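Local coordinates for alanine racemase 1 (Caldanaerobacter subterraneus subsp. tengcongensis MB4, PDB 4Y2W), which belongs to the alanine racemase family and pairs an N-terminal TIM-barrel domain with a C-terminal domain rich in beta-strands, in an assembly of two chains, at residues A[168-173]-A[206-211]; A[184-188]-A[217-221]; A[235-240]-A[349-353]. The protein carries 1 engineered substitution. All coordinates share one frame. Numbering follows the deposited sequence.

Interaction 1 of 3, residues A[168-173]-A[206-211]; sequences HFAAAS and IANAAA. With PO4 (phosphate ion), chain C.
This contact lies at the C-terminal end of a TIM-barrel strand pair: the loop 168-173 leaves strand 160-166, and 206-211 carries the end of strand 203-208 into helix 209-214. The loop starts extended at His-168 and Phe-169, turns at Ala-170 and Ala-171, and reaches helical angles at Ala-172 and Ser-173. CA atoms pair as His-168 with Ile-206 (5.4 Å) and Ser-173 with Ala-210 (5.1 Å). No hydrogen bond crosses; the fit is mostly apolar and largely buried. Phe-169 (chi1 m, chi2 -59°) fills the space between. Ile-206, in a t,t rotamer, lays CG1 over the ring face, a CH-pi contact 4.1 Å from the centroid and 17° off the normal, while Phe-169 CE2 comes within 3.4 Å of Ala-211 CB. Ala-172 CB meets Ala-210 CB at 3.6 Å, small side chains letting the loop sit close to the helix. Gln-183 of helix 177-195 holds the turn through Ala-170 N, and Ala-171 packs on Gly-269 of the second subunit. The His-168 side chain (chi1 t, chi2 94°) comes about 4 Å from a bound alanine, in the pocket it shares with Lys-40, Tyr-44, Arg-138 and Gln-360; its NE2 stays 3.9 Å from Asn-208 ND2. Asn-208 occupies the N-cap position right before the helix. A phosphate, probably from the crystallisation liquor, sits at this helix start, held weakly by Ala-209 N to O1 (3.5 Å) and, with Asn-208 at chi1 p, by Asn-208 ND2 to O2 (3.4 Å).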
ATOM      1  N   HIS A 168      21.324   9.664 -13.555  1.00 50.63           N
ATOM      2  CA  HIS A 168      20.274  10.220 -12.699  1.00 51.46           C
ATOM      3  C   HIS A 168      20.856  11.287 -11.770  1.00 49.97           C
ATOM      4  O   HIS A 168      21.893  11.061 -11.140  1.00 49.66           O
ATOM      5  CB  HIS A 168      19.640   9.091 -11.877  1.00 53.13           C
ATOM      6  CG  HIS A 168      18.263   9.398 -11.373  1.00 55.29           C
ATOM      7  ND1 HIS A 168      17.123   9.027 -12.053  1.00 56.68           N
ATOM      8  CD2 HIS A 168      17.842  10.021 -10.247  1.00 56.34           C
ATOM      9  CE1 HIS A 168      16.059   9.420 -11.376  1.00 56.99           C
ATOM     10  NE2 HIS A 168      16.468  10.026 -10.275  1.00 56.95           N
ATOM     11  N   PHE A 169      20.190  12.440 -11.689  1.00 48.70           N
ATOM     12  CA  PHE A 169      20.651  13.543 -10.838  1.00 48.55           C
ATOM     13  C   PHE A 169      20.375  13.251  -9.365  1.00 48.77           C
ATOM     14  O   PHE A 169      19.281  12.807  -9.015  1.00 48.36           O
ATOM     15  CB  PHE A 169      19.978  14.867 -11.227  1.00 47.99           C
ATOM     16  CG  PHE A 169      20.449  15.434 -12.539  1.00 48.22           C
ATOM     17  CD1 PHE A 169      21.789  15.747 -12.737  1.00 48.30           C
ATOM     18  CD2 PHE A 169      19.551  15.677 -13.570  1.00 47.89           C
ATOM     19  CE1 PHE A 169      22.224  16.275 -13.941  1.00 47.62           C
ATOM     20  CE2 PHE A 169      19.981  16.207 -14.776  1.00 47.70           C
ATOM     21  CZ  PHE A 169      21.318  16.506 -14.961  1.00 47.73           C
ATOM     22  N   ALA A 170      21.360  13.527  -8.510  1.00 48.48           N
ATOM     23  CA  ALA A 170      21.250  13.265  -7.074  1.00 48.77           C
ATOM     24  C   ALA A 170      20.548  14.380  -6.302  1.00 48.94           C
ATOM     25  O   ALA A 170      19.897  14.110  -5.294  1.00 49.58           O
ATOM     26  CB  ALA A 170      22.626  13.016  -6.478  1.00 49.22           C
ATOM     27  N   ALA A 171      20.681  15.624  -6.760  1.00 49.41           N
ATOM     28  CA  ALA A 171      20.111  16.770  -6.044  1.00 49.68           C
ATOM     29  C   ALA A 171      19.509  17.816  -6.983  1.00 50.06           C
ATOM     30  O   ALA A 171      19.700  19.017  -6.785  1.00 50.93           O
ATOM     31  CB  ALA A 171      21.167  17.403  -5.146  1.00 49.49           C
ATOM     32  N   ALA A 172      18.772  17.357  -7.991  1.00 51.33           N
ATOM     33  CA  ALA A 172      18.047  18.257  -8.891  1.00 53.06           C
ATOM     34  C   ALA A 172      16.786  18.813  -8.218  1.00 54.24           C
ATOM     35  O   ALA A 172      16.436  19.982  -8.412  1.00 56.01           O
ATOM     36  CB  ALA A 172      17.689  17.543 -10.186  1.00 53.40           C
ATOM     37  N   SER A 173      16.117  17.976  -7.425  1.00 54.24           N
ATOM     38  CA  SER A 173      14.963  18.402  -6.624  1.00 53.62           C
ATOM     39  C   SER A 173      15.367  19.389  -5.526  1.00 53.42           C
ATOM     40  O   SER A 173      14.575  20.251  -5.138  1.00 52.01           O
ATOM     41  CB  SER A 173      14.277  17.188  -5.991  1.00 53.22           C
ATOM     42  OG  SER A 173      13.791  16.300  -6.983  1.00 53.50           O
ATOM     43  N   ILE A 206      19.147  11.957 -19.097  1.00 50.56           N
ATOM     44  CA  ILE A 206      19.549  12.126 -17.700  1.00 49.88           C
ATOM     45  C   ILE A 206      18.522  12.876 -16.836  1.00 49.87           C
ATOM     46  O   ILE A 206      18.475  12.682 -15.622  1.00 49.70           O
ATOM     47  CB  ILE A 206      20.924  12.835 -17.631  1.00 49.66           C
ATOM     48  CG1 ILE A 206      21.515  12.769 -16.218  1.00 50.54           C
ATOM     49  CG2 ILE A 206      20.816  14.278 -18.110  1.00 49.66           C
ATOM     50  CD1 ILE A 206      22.981  13.140 -16.158  1.00 50.36           C
ATOM     51  N   ALA A 207      17.694  13.714 -17.458  1.00 50.94           N
ATOM     52  CA  ALA A 207      16.810  14.616 -16.726  1.00 52.01           C
ATOM     53  C   ALA A 207      15.518  13.955 -16.240  1.00 53.24           C
ATOM     54  O   ALA A 207      14.763  13.384 -17.033  1.00 51.54           O
ATOM     55  CB  ALA A 207      16.478  15.823 -17.594  1.00 51.58           C
ATOM     56  N   ASN A 208      15.286  14.040 -14.930  1.00 54.66           N
ATOM     57  CA  ASN A 208      13.967  13.789 -14.337  1.00 55.68           C
ATOM     58  C   ASN A 208      13.222  15.128 -14.225  1.00 55.86           C
ATOM     59  O   ASN A 208      13.748  16.157 -14.650  1.00 58.02           O
ATOM     60  CB  ASN A 208      14.099  13.092 -12.975  1.00 56.78           C
ATOM     61  CG  ASN A 208      14.924  13.892 -11.972  1.00 59.54           C
ATOM     62  OD1 ASN A 208      15.648  14.822 -12.337  1.00 59.70           O
ATOM     63  ND2 ASN A 208      14.824  13.521 -10.697  1.00 59.93           N
ATOM     64  N   ALA A 209      12.013  15.122 -13.664  1.00 54.58           N
ATOM     65  CA  ALA A 209      11.165  16.330 -13.611  1.00 53.85           C
ATOM     66  C   ALA A 209      11.879  17.601 -13.116  1.00 53.37           C
ATOM     67  O   ALA A 209      11.675  18.685 -13.665  1.00 51.67           O
ATOM     68  CB  ALA A 209       9.925  16.064 -12.769  1.00 53.81           C
ATOM     69  N   ALA A 210      12.712  17.462 -12.090  1.00 53.56           N
ATOM     70  CA  ALA A 210      13.404  18.608 -11.498  1.00 53.53           C
ATOM     71  C   ALA A 210      14.349  19.285 -12.488  1.00 54.42           C
ATOM     72  O   ALA A 210      14.382  20.513 -12.588  1.00 54.41           O
ATOM     73  CB  ALA A 210      14.164  18.176 -10.255  1.00 52.93           C
ATOM     74  N   ALA A 211      15.114  18.476 -13.215  1.00 55.84           N
ATOM     75  CA  ALA A 211      16.056  18.982 -14.210  1.00 56.22           C
ATOM     76  C   ALA A 211      15.357  19.403 -15.504  1.00 57.70           C
ATOM     77  O   ALA A 211      15.861  20.257 -16.231  1.00 60.65           O
ATOM     78  CB  ALA A 211      17.118  17.935 -14.501  1.00 55.80           C
TER
HETATM   79  P   PO4 C 401      10.510  11.939 -11.298  1.00 90.71           P
HETATM   80  O1  PO4 C 401       9.773  13.079 -11.963  1.00 84.55           O
HETATM   81  O2  PO4 C 401      11.643  12.473 -10.448  1.00 88.57           O
HETATM   82  O3  PO4 C 401      11.073  11.021 -12.360  1.00 89.90           O
HETATM   83  O4  PO4 C 401       9.551  11.172 -10.413  1.00 90.78           O

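Interaction 2 of 3, residues A[184-188]-A[217-221]; sequences FDKFM and YSHLD
Residues 184-188 are one turn from within helix 177-195, closed by Met-188 N to Phe-184 O at 2.9 Å. Facing it, 217-221 has helical angles at 217-219 without the regular bonds, then Leu-220 flips to phi 52°, psi -140°. The nearest CA pairs are Phe-184 with Ser-218 (7.1 Å) and Met-188 with Leu-220 (10.1 Å), so the gap widens along the helix and side chains fill it. Phe-184 (chi1 t, chi2 79°) points across; Tyr-217 (chi1 p) sets its ring edge on the Phe-184 face in a T-shaped pair, centroids 4.8 Å apart, planes at 66°. Leu-220 (m,t) fills the wider part: CD2 lies 3.7 Å from Phe-184 CE1 and 3.8 Å from Met-188 SD, while CD1 lies 4.0 Å from Phe-187 CE2. Ser-218 OG bonds to Leu-215 O instead. This apolar layer packs an outer helix of the TIM barrel against the loop leading into its last strand, 222-224.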
ATOM      1  N   PHE A 184      26.408  16.254 -14.975  1.00 58.90           N
ATOM      2  CA  PHE A 184      26.175  16.333 -16.414  1.00 60.23           C
ATOM      3  C   PHE A 184      27.487  16.253 -17.201  1.00 61.44           C
ATOM      4  O   PHE A 184      27.593  15.491 -18.157  1.00 61.48           O
ATOM      5  CB  PHE A 184      25.429  17.622 -16.760  1.00 60.22           C
ATOM      6  CG  PHE A 184      25.028  17.720 -18.203  1.00 60.74           C
ATOM      7  CD1 PHE A 184      23.916  17.038 -18.673  1.00 60.24           C
ATOM      8  CD2 PHE A 184      25.763  18.494 -19.092  1.00 60.90           C
ATOM      9  CE1 PHE A 184      23.545  17.122 -20.003  1.00 60.34           C
ATOM     10  CE2 PHE A 184      25.396  18.582 -20.422  1.00 60.15           C
ATOM     11  CZ  PHE A 184      24.285  17.896 -20.879  1.00 60.50           C
ATOM     12  N   ASP A 185      28.482  17.034 -16.781  1.00 62.26           N
ATOM     13  CA  ASP A 185      29.787  17.055 -17.449  1.00 61.35           C
ATOM     14  C   ASP A 185      30.459  15.679 -17.428  1.00 61.31           C
ATOM     15  O   ASP A 185      30.905  15.199 -18.470  1.00 61.76           O
ATOM     16  CB  ASP A 185      30.709  18.110 -16.817  1.00 60.80           C
ATOM     17  CG  ASP A 185      30.265  19.542 -17.117  1.00 60.62           C
ATOM     18  OD1 ASP A 185      29.312  19.740 -17.900  1.00 60.36           O
ATOM     19  OD2 ASP A 185      30.879  20.477 -16.563  1.00 60.13           O
ATOM     20  N   LYS A 186      30.521  15.046 -16.257  1.00 61.02           N
ATOM     21  CA  LYS A 186      31.070  13.687 -16.142  1.00 61.02           C
ATOM     22  C   LYS A 186      30.428  12.751 -17.155  1.00 60.51           C
ATOM     23  O   LYS A 186      31.115  11.983 -17.830  1.00 60.01           O
ATOM     24  CB  LYS A 186      30.840  13.116 -14.745  1.00 62.39           C
ATOM     25  CG  LYS A 186      31.772  13.658 -13.679  1.00 65.18           C
ATOM     26  CD  LYS A 186      31.694  12.806 -12.425  1.00 67.57           C
ATOM     27  CE  LYS A 186      32.486  13.418 -11.283  1.00 69.78           C
ATOM     28  NZ  LYS A 186      32.405  12.589 -10.050  1.00 69.95           N
ATOM     29  N   PHE A 187      29.103  12.832 -17.244  1.00 60.43           N
ATOM     30  CA  PHE A 187      28.321  12.010 -18.159  1.00 58.80           C
ATOM     31  C   PHE A 187      28.742  12.263 -19.604  1.00 58.63           C
ATOM     32  O   PHE A 187      29.102  11.330 -20.321  1.00 58.79           O
ATOM     33  CB  PHE A 187      26.826  12.302 -17.974  1.00 57.88           C
ATOM     34  CG  PHE A 187      25.919  11.339 -18.690  1.00 56.11           C
ATOM     35  CD1 PHE A 187      25.986   9.977 -18.435  1.00 55.09           C
ATOM     36  CD2 PHE A 187      24.979  11.801 -19.603  1.00 55.40           C
ATOM     37  CE1 PHE A 187      25.149   9.092 -19.089  1.00 54.85           C
ATOM     38  CE2 PHE A 187      24.136  10.918 -20.257  1.00 55.32           C
ATOM     39  CZ  PHE A 187      24.221   9.563 -20.001  1.00 54.81           C
ATOM     40  N   MET A 188      28.722  13.527 -20.017  1.00 58.87           N
ATOM     41  CA  MET A 188      29.113  13.900 -21.379  1.00 58.52           C
ATOM     42  C   MET A 188      30.578  13.552 -21.674  1.00 57.60           C
ATOM     43  O   MET A 188      30.917  13.221 -22.806  1.00 55.94           O
ATOM     44  CB  MET A 188      28.872  15.394 -21.628  1.00 58.76           C
ATOM     45  CG  MET A 188      27.421  15.854 -21.511  1.00 60.12           C
ATOM     46  SD  MET A 188      26.189  14.895 -22.425  1.00 61.73           S
ATOM     47  CE  MET A 188      26.976  14.753 -24.025  1.00 63.05           C
ATOM     48  N   TYR A 217      19.829  22.337 -20.439  1.00 54.77           N
ATOM     49  CA  TYR A 217      20.922  21.565 -21.043  1.00 53.83           C
ATOM     50  C   TYR A 217      20.775  20.055 -20.857  1.00 53.21           C
ATOM     51  O   TYR A 217      21.200  19.281 -21.717  1.00 53.79           O
ATOM     52  CB  TYR A 217      22.287  22.026 -20.507  1.00 53.48           C
ATOM     53  CG  TYR A 217      22.504  21.878 -19.011  1.00 52.84           C
ATOM     54  CD1 TYR A 217      22.884  20.659 -18.454  1.00 53.47           C
ATOM     55  CD2 TYR A 217      22.370  22.971 -18.159  1.00 52.14           C
ATOM     56  CE1 TYR A 217      23.095  20.528 -17.090  1.00 52.93           C
ATOM     57  CE2 TYR A 217      22.582  22.850 -16.795  1.00 51.67           C
ATOM     58  CZ  TYR A 217      22.946  21.629 -16.266  1.00 51.94           C
ATOM     59  OH  TYR A 217      23.159  21.509 -14.913  1.00 51.87           O
ATOM     60  N   SER A 218      20.171  19.645 -19.743  1.00 52.55           N
ATOM     61  CA  SER A 218      20.032  18.220 -19.402  1.00 51.48           C
ATOM     62  C   SER A 218      19.065  17.437 -20.299  1.00 50.56           C
ATOM     63  O   SER A 218      19.068  16.204 -20.272  1.00 51.62           O
ATOM     64  CB  SER A 218      19.599  18.065 -17.938  1.00 50.92           C
ATOM     65  OG  SER A 218      18.342  18.674 -17.703  1.00 49.55           O
ATOM     66  N   HIS A 219      18.254  18.146 -21.083  1.00 48.84           N
ATOM     67  CA  HIS A 219      17.233  17.530 -21.941  1.00 48.46           C
ATOM     68  C   HIS A 219      17.771  16.390 -22.810  1.00 48.21           C
ATOM     69  O   HIS A 219      17.150  15.330 -22.887  1.00 49.03           O
ATOM     70  CB  HIS A 219      16.580  18.592 -22.834  1.00 48.62           C
ATOM     71  CG  HIS A 219      15.688  19.540 -22.094  1.00 48.71           C
ATOM     72  ND1 HIS A 219      14.736  20.312 -22.726  1.00 49.32           N
ATOM     73  CD2 HIS A 219      15.591  19.829 -20.775  1.00 48.52           C
ATOM     74  CE1 HIS A 219      14.102  21.046 -21.831  1.00 49.37           C
ATOM     75  NE2 HIS A 219      14.600  20.770 -20.639  1.00 49.29           N
ATOM     76  N   LEU A 220      18.912  16.621 -23.460  1.00 47.75           N
ATOM     77  CA  LEU A 220      19.573  15.620 -24.315  1.00 47.45           C
ATOM     78  C   LEU A 220      18.612  15.020 -25.359  1.00 47.41           C
ATOM     79  O   LEU A 220      17.793  15.743 -25.920  1.00 47.15           O
ATOM     80  CB  LEU A 220      20.242  14.537 -23.453  1.00 47.60           C
ATOM     81  CG  LEU A 220      21.324  14.996 -22.473  1.00 47.77           C
ATOM     82  CD1 LEU A 220      21.725  13.854 -21.554  1.00 47.58           C
ATOM     83  CD2 LEU A 220      22.540  15.533 -23.214  1.00 47.81           C
ATOM     84  N   ASP A 221      18.705  13.714 -25.614  1.00 48.63           N
ATOM     85  CA  ASP A 221      17.881  13.060 -26.633  1.00 49.98           C
ATOM     86  C   ASP A 221      16.520  12.626 -26.089  1.00 49.52           C
ATOM     87  O   ASP A 221      15.556  12.521 -26.845  1.00 47.88           O
ATOM     88  CB  ASP A 221      18.604  11.836 -27.200  1.00 50.91           C
ATOM     89  CG  ASP A 221      19.986  12.164 -27.733  1.00 51.34           C
ATOM     90  OD1 ASP A 221      20.109  13.090 -28.561  1.00 51.91           O
ATOM     91  OD2 ASP A 221      20.952  11.493 -27.313  1.00 51.50           O
TER

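Interaction 3 of 3, residues A[235-240]-A[349-353]; sequences SKRVER and ESMAD
A turning loop, 235-240, faces one turn of helix 348-354 across a gap bridged by long charged side chains; the nearest CA atoms, of Ser-235 and Glu-349, are 9.0 Å apart. Arg-240, at phi 64°, psi 40°, reaches back with chi1 m and a t,t extension. Its NH2 donates both to Glu-349 OE1 (3.2 Å, a salt bridge) and to Ser-235 O (3.1 Å), so the guanidinium also closes its own loop. Lys-236 (m,t,t,p) brings NZ to Asp-353 OD1 at 3.1 Å, with a weak second bond to OD2 at 3.4 Å and a long ion pair to Glu-349 OE1 at 4.0 Å. Glu-349 (chi1 t, chi2 t) and Asp-353 (chi1 m) sit one helical turn apart, with Asp-353 N bonded to Glu-349 O at 2.9 Å; that spacing puts both side chains on the same face. Ser-235 OG is hydrogen-bonded to Ser-173 O and accepts a weak bond from Arg-237 N (3.4 Å). Two cations thus meet two carboxylates in a surface salt-bridge network, tying the loop after barrel strand 222-224 to a C-terminal-domain helix by charge, with little buried surface.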
ATOM      1  N   SER A 235       9.582  18.964  -5.573  1.00 57.17           N
ATOM      2  CA  SER A 235      10.043  19.735  -4.420  1.00 58.00           C
ATOM      3  C   SER A 235       9.545  21.177  -4.513  1.00 60.09           C
ATOM      4  O   SER A 235       8.747  21.516  -5.393  1.00 59.12           O
ATOM      5  CB  SER A 235      11.572  19.701  -4.343  1.00 57.81           C
ATOM      6  OG  SER A 235      12.149  20.458  -5.395  1.00 58.23           O
ATOM      7  N   LYS A 236      10.013  22.020  -3.597  1.00 62.70           N
ATOM      8  CA  LYS A 236       9.662  23.435  -3.604  1.00 65.29           C
ATOM      9  C   LYS A 236      10.680  24.300  -4.354  1.00 65.52           C
ATOM     10  O   LYS A 236      10.400  25.464  -4.634  1.00 64.96           O
ATOM     11  CB  LYS A 236       9.487  23.934  -2.170  1.00 67.56           C
ATOM     12  CG  LYS A 236       8.418  23.169  -1.408  1.00 68.90           C
ATOM     13  CD  LYS A 236       8.059  23.835  -0.090  1.00 70.76           C
ATOM     14  CE  LYS A 236       6.786  23.239   0.496  1.00 72.01           C
ATOM     15  NZ  LYS A 236       6.875  21.764   0.692  1.00 71.78           N
ATOM     16  N   ARG A 237      11.842  23.733  -4.689  1.00 66.36           N
ATOM     17  CA  ARG A 237      12.898  24.465  -5.399  1.00 66.70           C
ATOM     18  C   ARG A 237      12.876  24.209  -6.913  1.00 66.25           C
ATOM     19  O   ARG A 237      13.906  23.898  -7.518  1.00 64.61           O
ATOM     20  CB  ARG A 237      14.280  24.100  -4.844  1.00 68.76           C
ATOM     21  CG  ARG A 237      14.399  24.100  -3.326  1.00 69.45           C
ATOM     22  CD  ARG A 237      15.839  24.352  -2.891  1.00 71.52           C
ATOM     23  NE  ARG A 237      16.321  23.364  -1.928  1.00 73.92           N
ATOM     24  CZ  ARG A 237      15.977  23.311  -0.641  1.00 74.97           C
ATOM     25  NH1 ARG A 237      15.120  24.189  -0.123  1.00 75.05           N
ATOM     26  NH2 ARG A 237      16.491  22.361   0.135  1.00 75.04           N
ATOM     27  N   VAL A 238      11.700  24.351  -7.517  1.00 67.15           N
ATOM     28  CA  VAL A 238      11.535  24.199  -8.962  1.00 68.21           C
ATOM     29  C   VAL A 238      10.739  25.388  -9.490  1.00 70.27           C
ATOM     30  O   VAL A 238       9.983  26.013  -8.746  1.00 70.74           O
ATOM     31  CB  VAL A 238      10.845  22.866  -9.338  1.00 68.61           C
ATOM     32  CG1 VAL A 238      11.667  21.685  -8.845  1.00 68.66           C
ATOM     33  CG2 VAL A 238       9.428  22.792  -8.785  1.00 68.92           C
ATOM     34  N   GLU A 239      10.908  25.694 -10.773  1.00 73.40           N
ATOM     35  CA  GLU A 239      10.375  26.932 -11.349  1.00 76.25           C
ATOM     36  C   GLU A 239       8.851  26.934 -11.539  1.00 76.92           C
ATOM     37  O   GLU A 239       8.213  27.978 -11.376  1.00 78.51           O
ATOM     38  CB  GLU A 239      11.095  27.260 -12.661  1.00 76.86           C
ATOM     39  CG  GLU A 239      12.583  27.521 -12.461  1.00 77.77           C
ATOM     40  CD  GLU A 239      13.287  28.021 -13.709  1.00 78.58           C
ATOM     41  OE1 GLU A 239      12.689  27.975 -14.805  1.00 79.27           O
ATOM     42  OE2 GLU A 239      14.451  28.459 -13.589  1.00 79.28           O
ATOM     43  N   ARG A 240       8.279  25.776 -11.876  1.00 73.69           N
ATOM     44  CA  ARG A 240       6.821  25.611 -12.004  1.00 72.55           C
ATOM     45  C   ARG A 240       6.222  26.459 -13.129  1.00 72.21           C
ATOM     46  O   ARG A 240       5.133  27.019 -12.982  1.00 70.62           O
ATOM     47  CB  ARG A 240       6.099  25.917 -10.674  1.00 71.51           C
ATOM     48  CG  ARG A 240       6.634  25.146  -9.472  1.00 71.48           C
ATOM     49  CD  ARG A 240       5.884  25.471  -8.184  1.00 69.87           C
ATOM     50  NE  ARG A 240       6.324  24.609  -7.080  1.00 67.76           N
ATOM     51  CZ  ARG A 240       5.528  23.890  -6.283  1.00 66.86           C
ATOM     52  NH1 ARG A 240       4.203  23.913  -6.411  1.00 65.50           N
ATOM     53  NH2 ARG A 240       6.070  23.141  -5.325  1.00 66.46           N
ATOM     54  N   GLU A 349       0.385  17.553  -2.251  1.00 46.07           N
ATOM     55  CA  GLU A 349       1.577  18.177  -1.672  1.00 46.12           C
ATOM     56  C   GLU A 349       1.352  18.599  -0.216  1.00 45.07           C
ATOM     57  O   GLU A 349       2.236  18.425   0.626  1.00 43.01           O
ATOM     58  CB  GLU A 349       2.035  19.376  -2.509  1.00 46.60           C
ATOM     59  CG  GLU A 349       3.438  19.853  -2.146  1.00 47.18           C
ATOM     60  CD  GLU A 349       3.967  20.942  -3.059  1.00 47.14           C
ATOM     61  OE1 GLU A 349       5.137  21.352  -2.876  1.00 46.52           O
ATOM     62  OE2 GLU A 349       3.217  21.392  -3.953  1.00 47.23           O
ATOM     63  N   SER A 350       0.175  19.153   0.072  1.00 44.54           N
ATOM     64  CA  SER A 350      -0.191  19.513   1.446  1.00 44.11           C
ATOM     65  C   SER A 350      -0.138  18.297   2.370  1.00 44.23           C
ATOM     66  O   SER A 350       0.351  18.394   3.497  1.00 44.96           O
ATOM     67  CB  SER A 350      -1.592  20.122   1.493  1.00 43.71           C
ATOM     68  OG  SER A 350      -1.657  21.317   0.745  1.00 43.70           O
ATOM     69  N   MET A 351      -0.642  17.161   1.888  1.00 43.08           N
ATOM     70  CA  MET A 351      -0.614  15.919   2.653  1.00 42.36           C
ATOM     71  C   MET A 351       0.820  15.440   2.877  1.00 41.61           C
ATOM     72  O   MET A 351       1.181  15.045   3.984  1.00 40.32           O
ATOM     73  CB  MET A 351      -1.433  14.835   1.952  1.00 43.29           C
ATOM     74  CG  MET A 351      -1.419  13.494   2.672  1.00 44.67           C
ATOM     75  SD  MET A 351      -2.877  12.479   2.358  1.00 45.62           S
ATOM     76  CE  MET A 351      -4.081  13.320   3.383  1.00 45.77           C
ATOM     77  N   ALA A 352       1.632  15.487   1.822  1.00 41.54           N
ATOM     78  CA  ALA A 352       3.041  15.093   1.895  1.00 40.97           C
ATOM     79  C   ALA A 352       3.825  15.927   2.911  1.00 40.90           C
ATOM     80  O   ALA A 352       4.672  15.400   3.636  1.00 40.28           O
ATOM     81  CB  ALA A 352       3.685  15.199   0.523  1.00 40.79           C
ATOM     82  N   ASP A 353       3.539  17.226   2.957  1.00 41.68           N
ATOM     83  CA  ASP A 353       4.184  18.127   3.910  1.00 41.81           C
ATOM     84  C   ASP A 353       3.824  17.753   5.343  1.00 41.73           C
ATOM     85  O   ASP A 353       4.707  17.598   6.184  1.00 41.84           O
ATOM     86  CB  ASP A 353       3.780  19.580   3.644  1.00 42.37           C
ATOM     87  CG  ASP A 353       4.240  20.080   2.289  1.00 43.74           C
ATOM     88  OD1 ASP A 353       5.074  19.410   1.645  1.00 44.21           O
ATOM     89  OD2 ASP A 353       3.763  21.152   1.860  1.00 45.36           O
TER

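Interaction 1 is the one at the pocket, where the His-168 side chain comes about 4 Å from a bound alanine. Interaction 2 lies farther out on the same barrel: its centre is 11 Å from that of interaction 1, and the Ser-218 side chain is about 14 Å from a bound alanine. The two are contiguous, since Ile-206 CG2 touches Leu-220 CD1 at 3.6 Å and Ala-207 CB meets Ser-218 OG at 3.4 Å. Interaction 3, centred 15 Å from interaction 1, connects to it through a probable hydrogen bond, Ser-173 O to Ser-235 OG at 2.4 Å. Interactions 2 and 3 do not touch, their nearest atoms being about 9 Å apart.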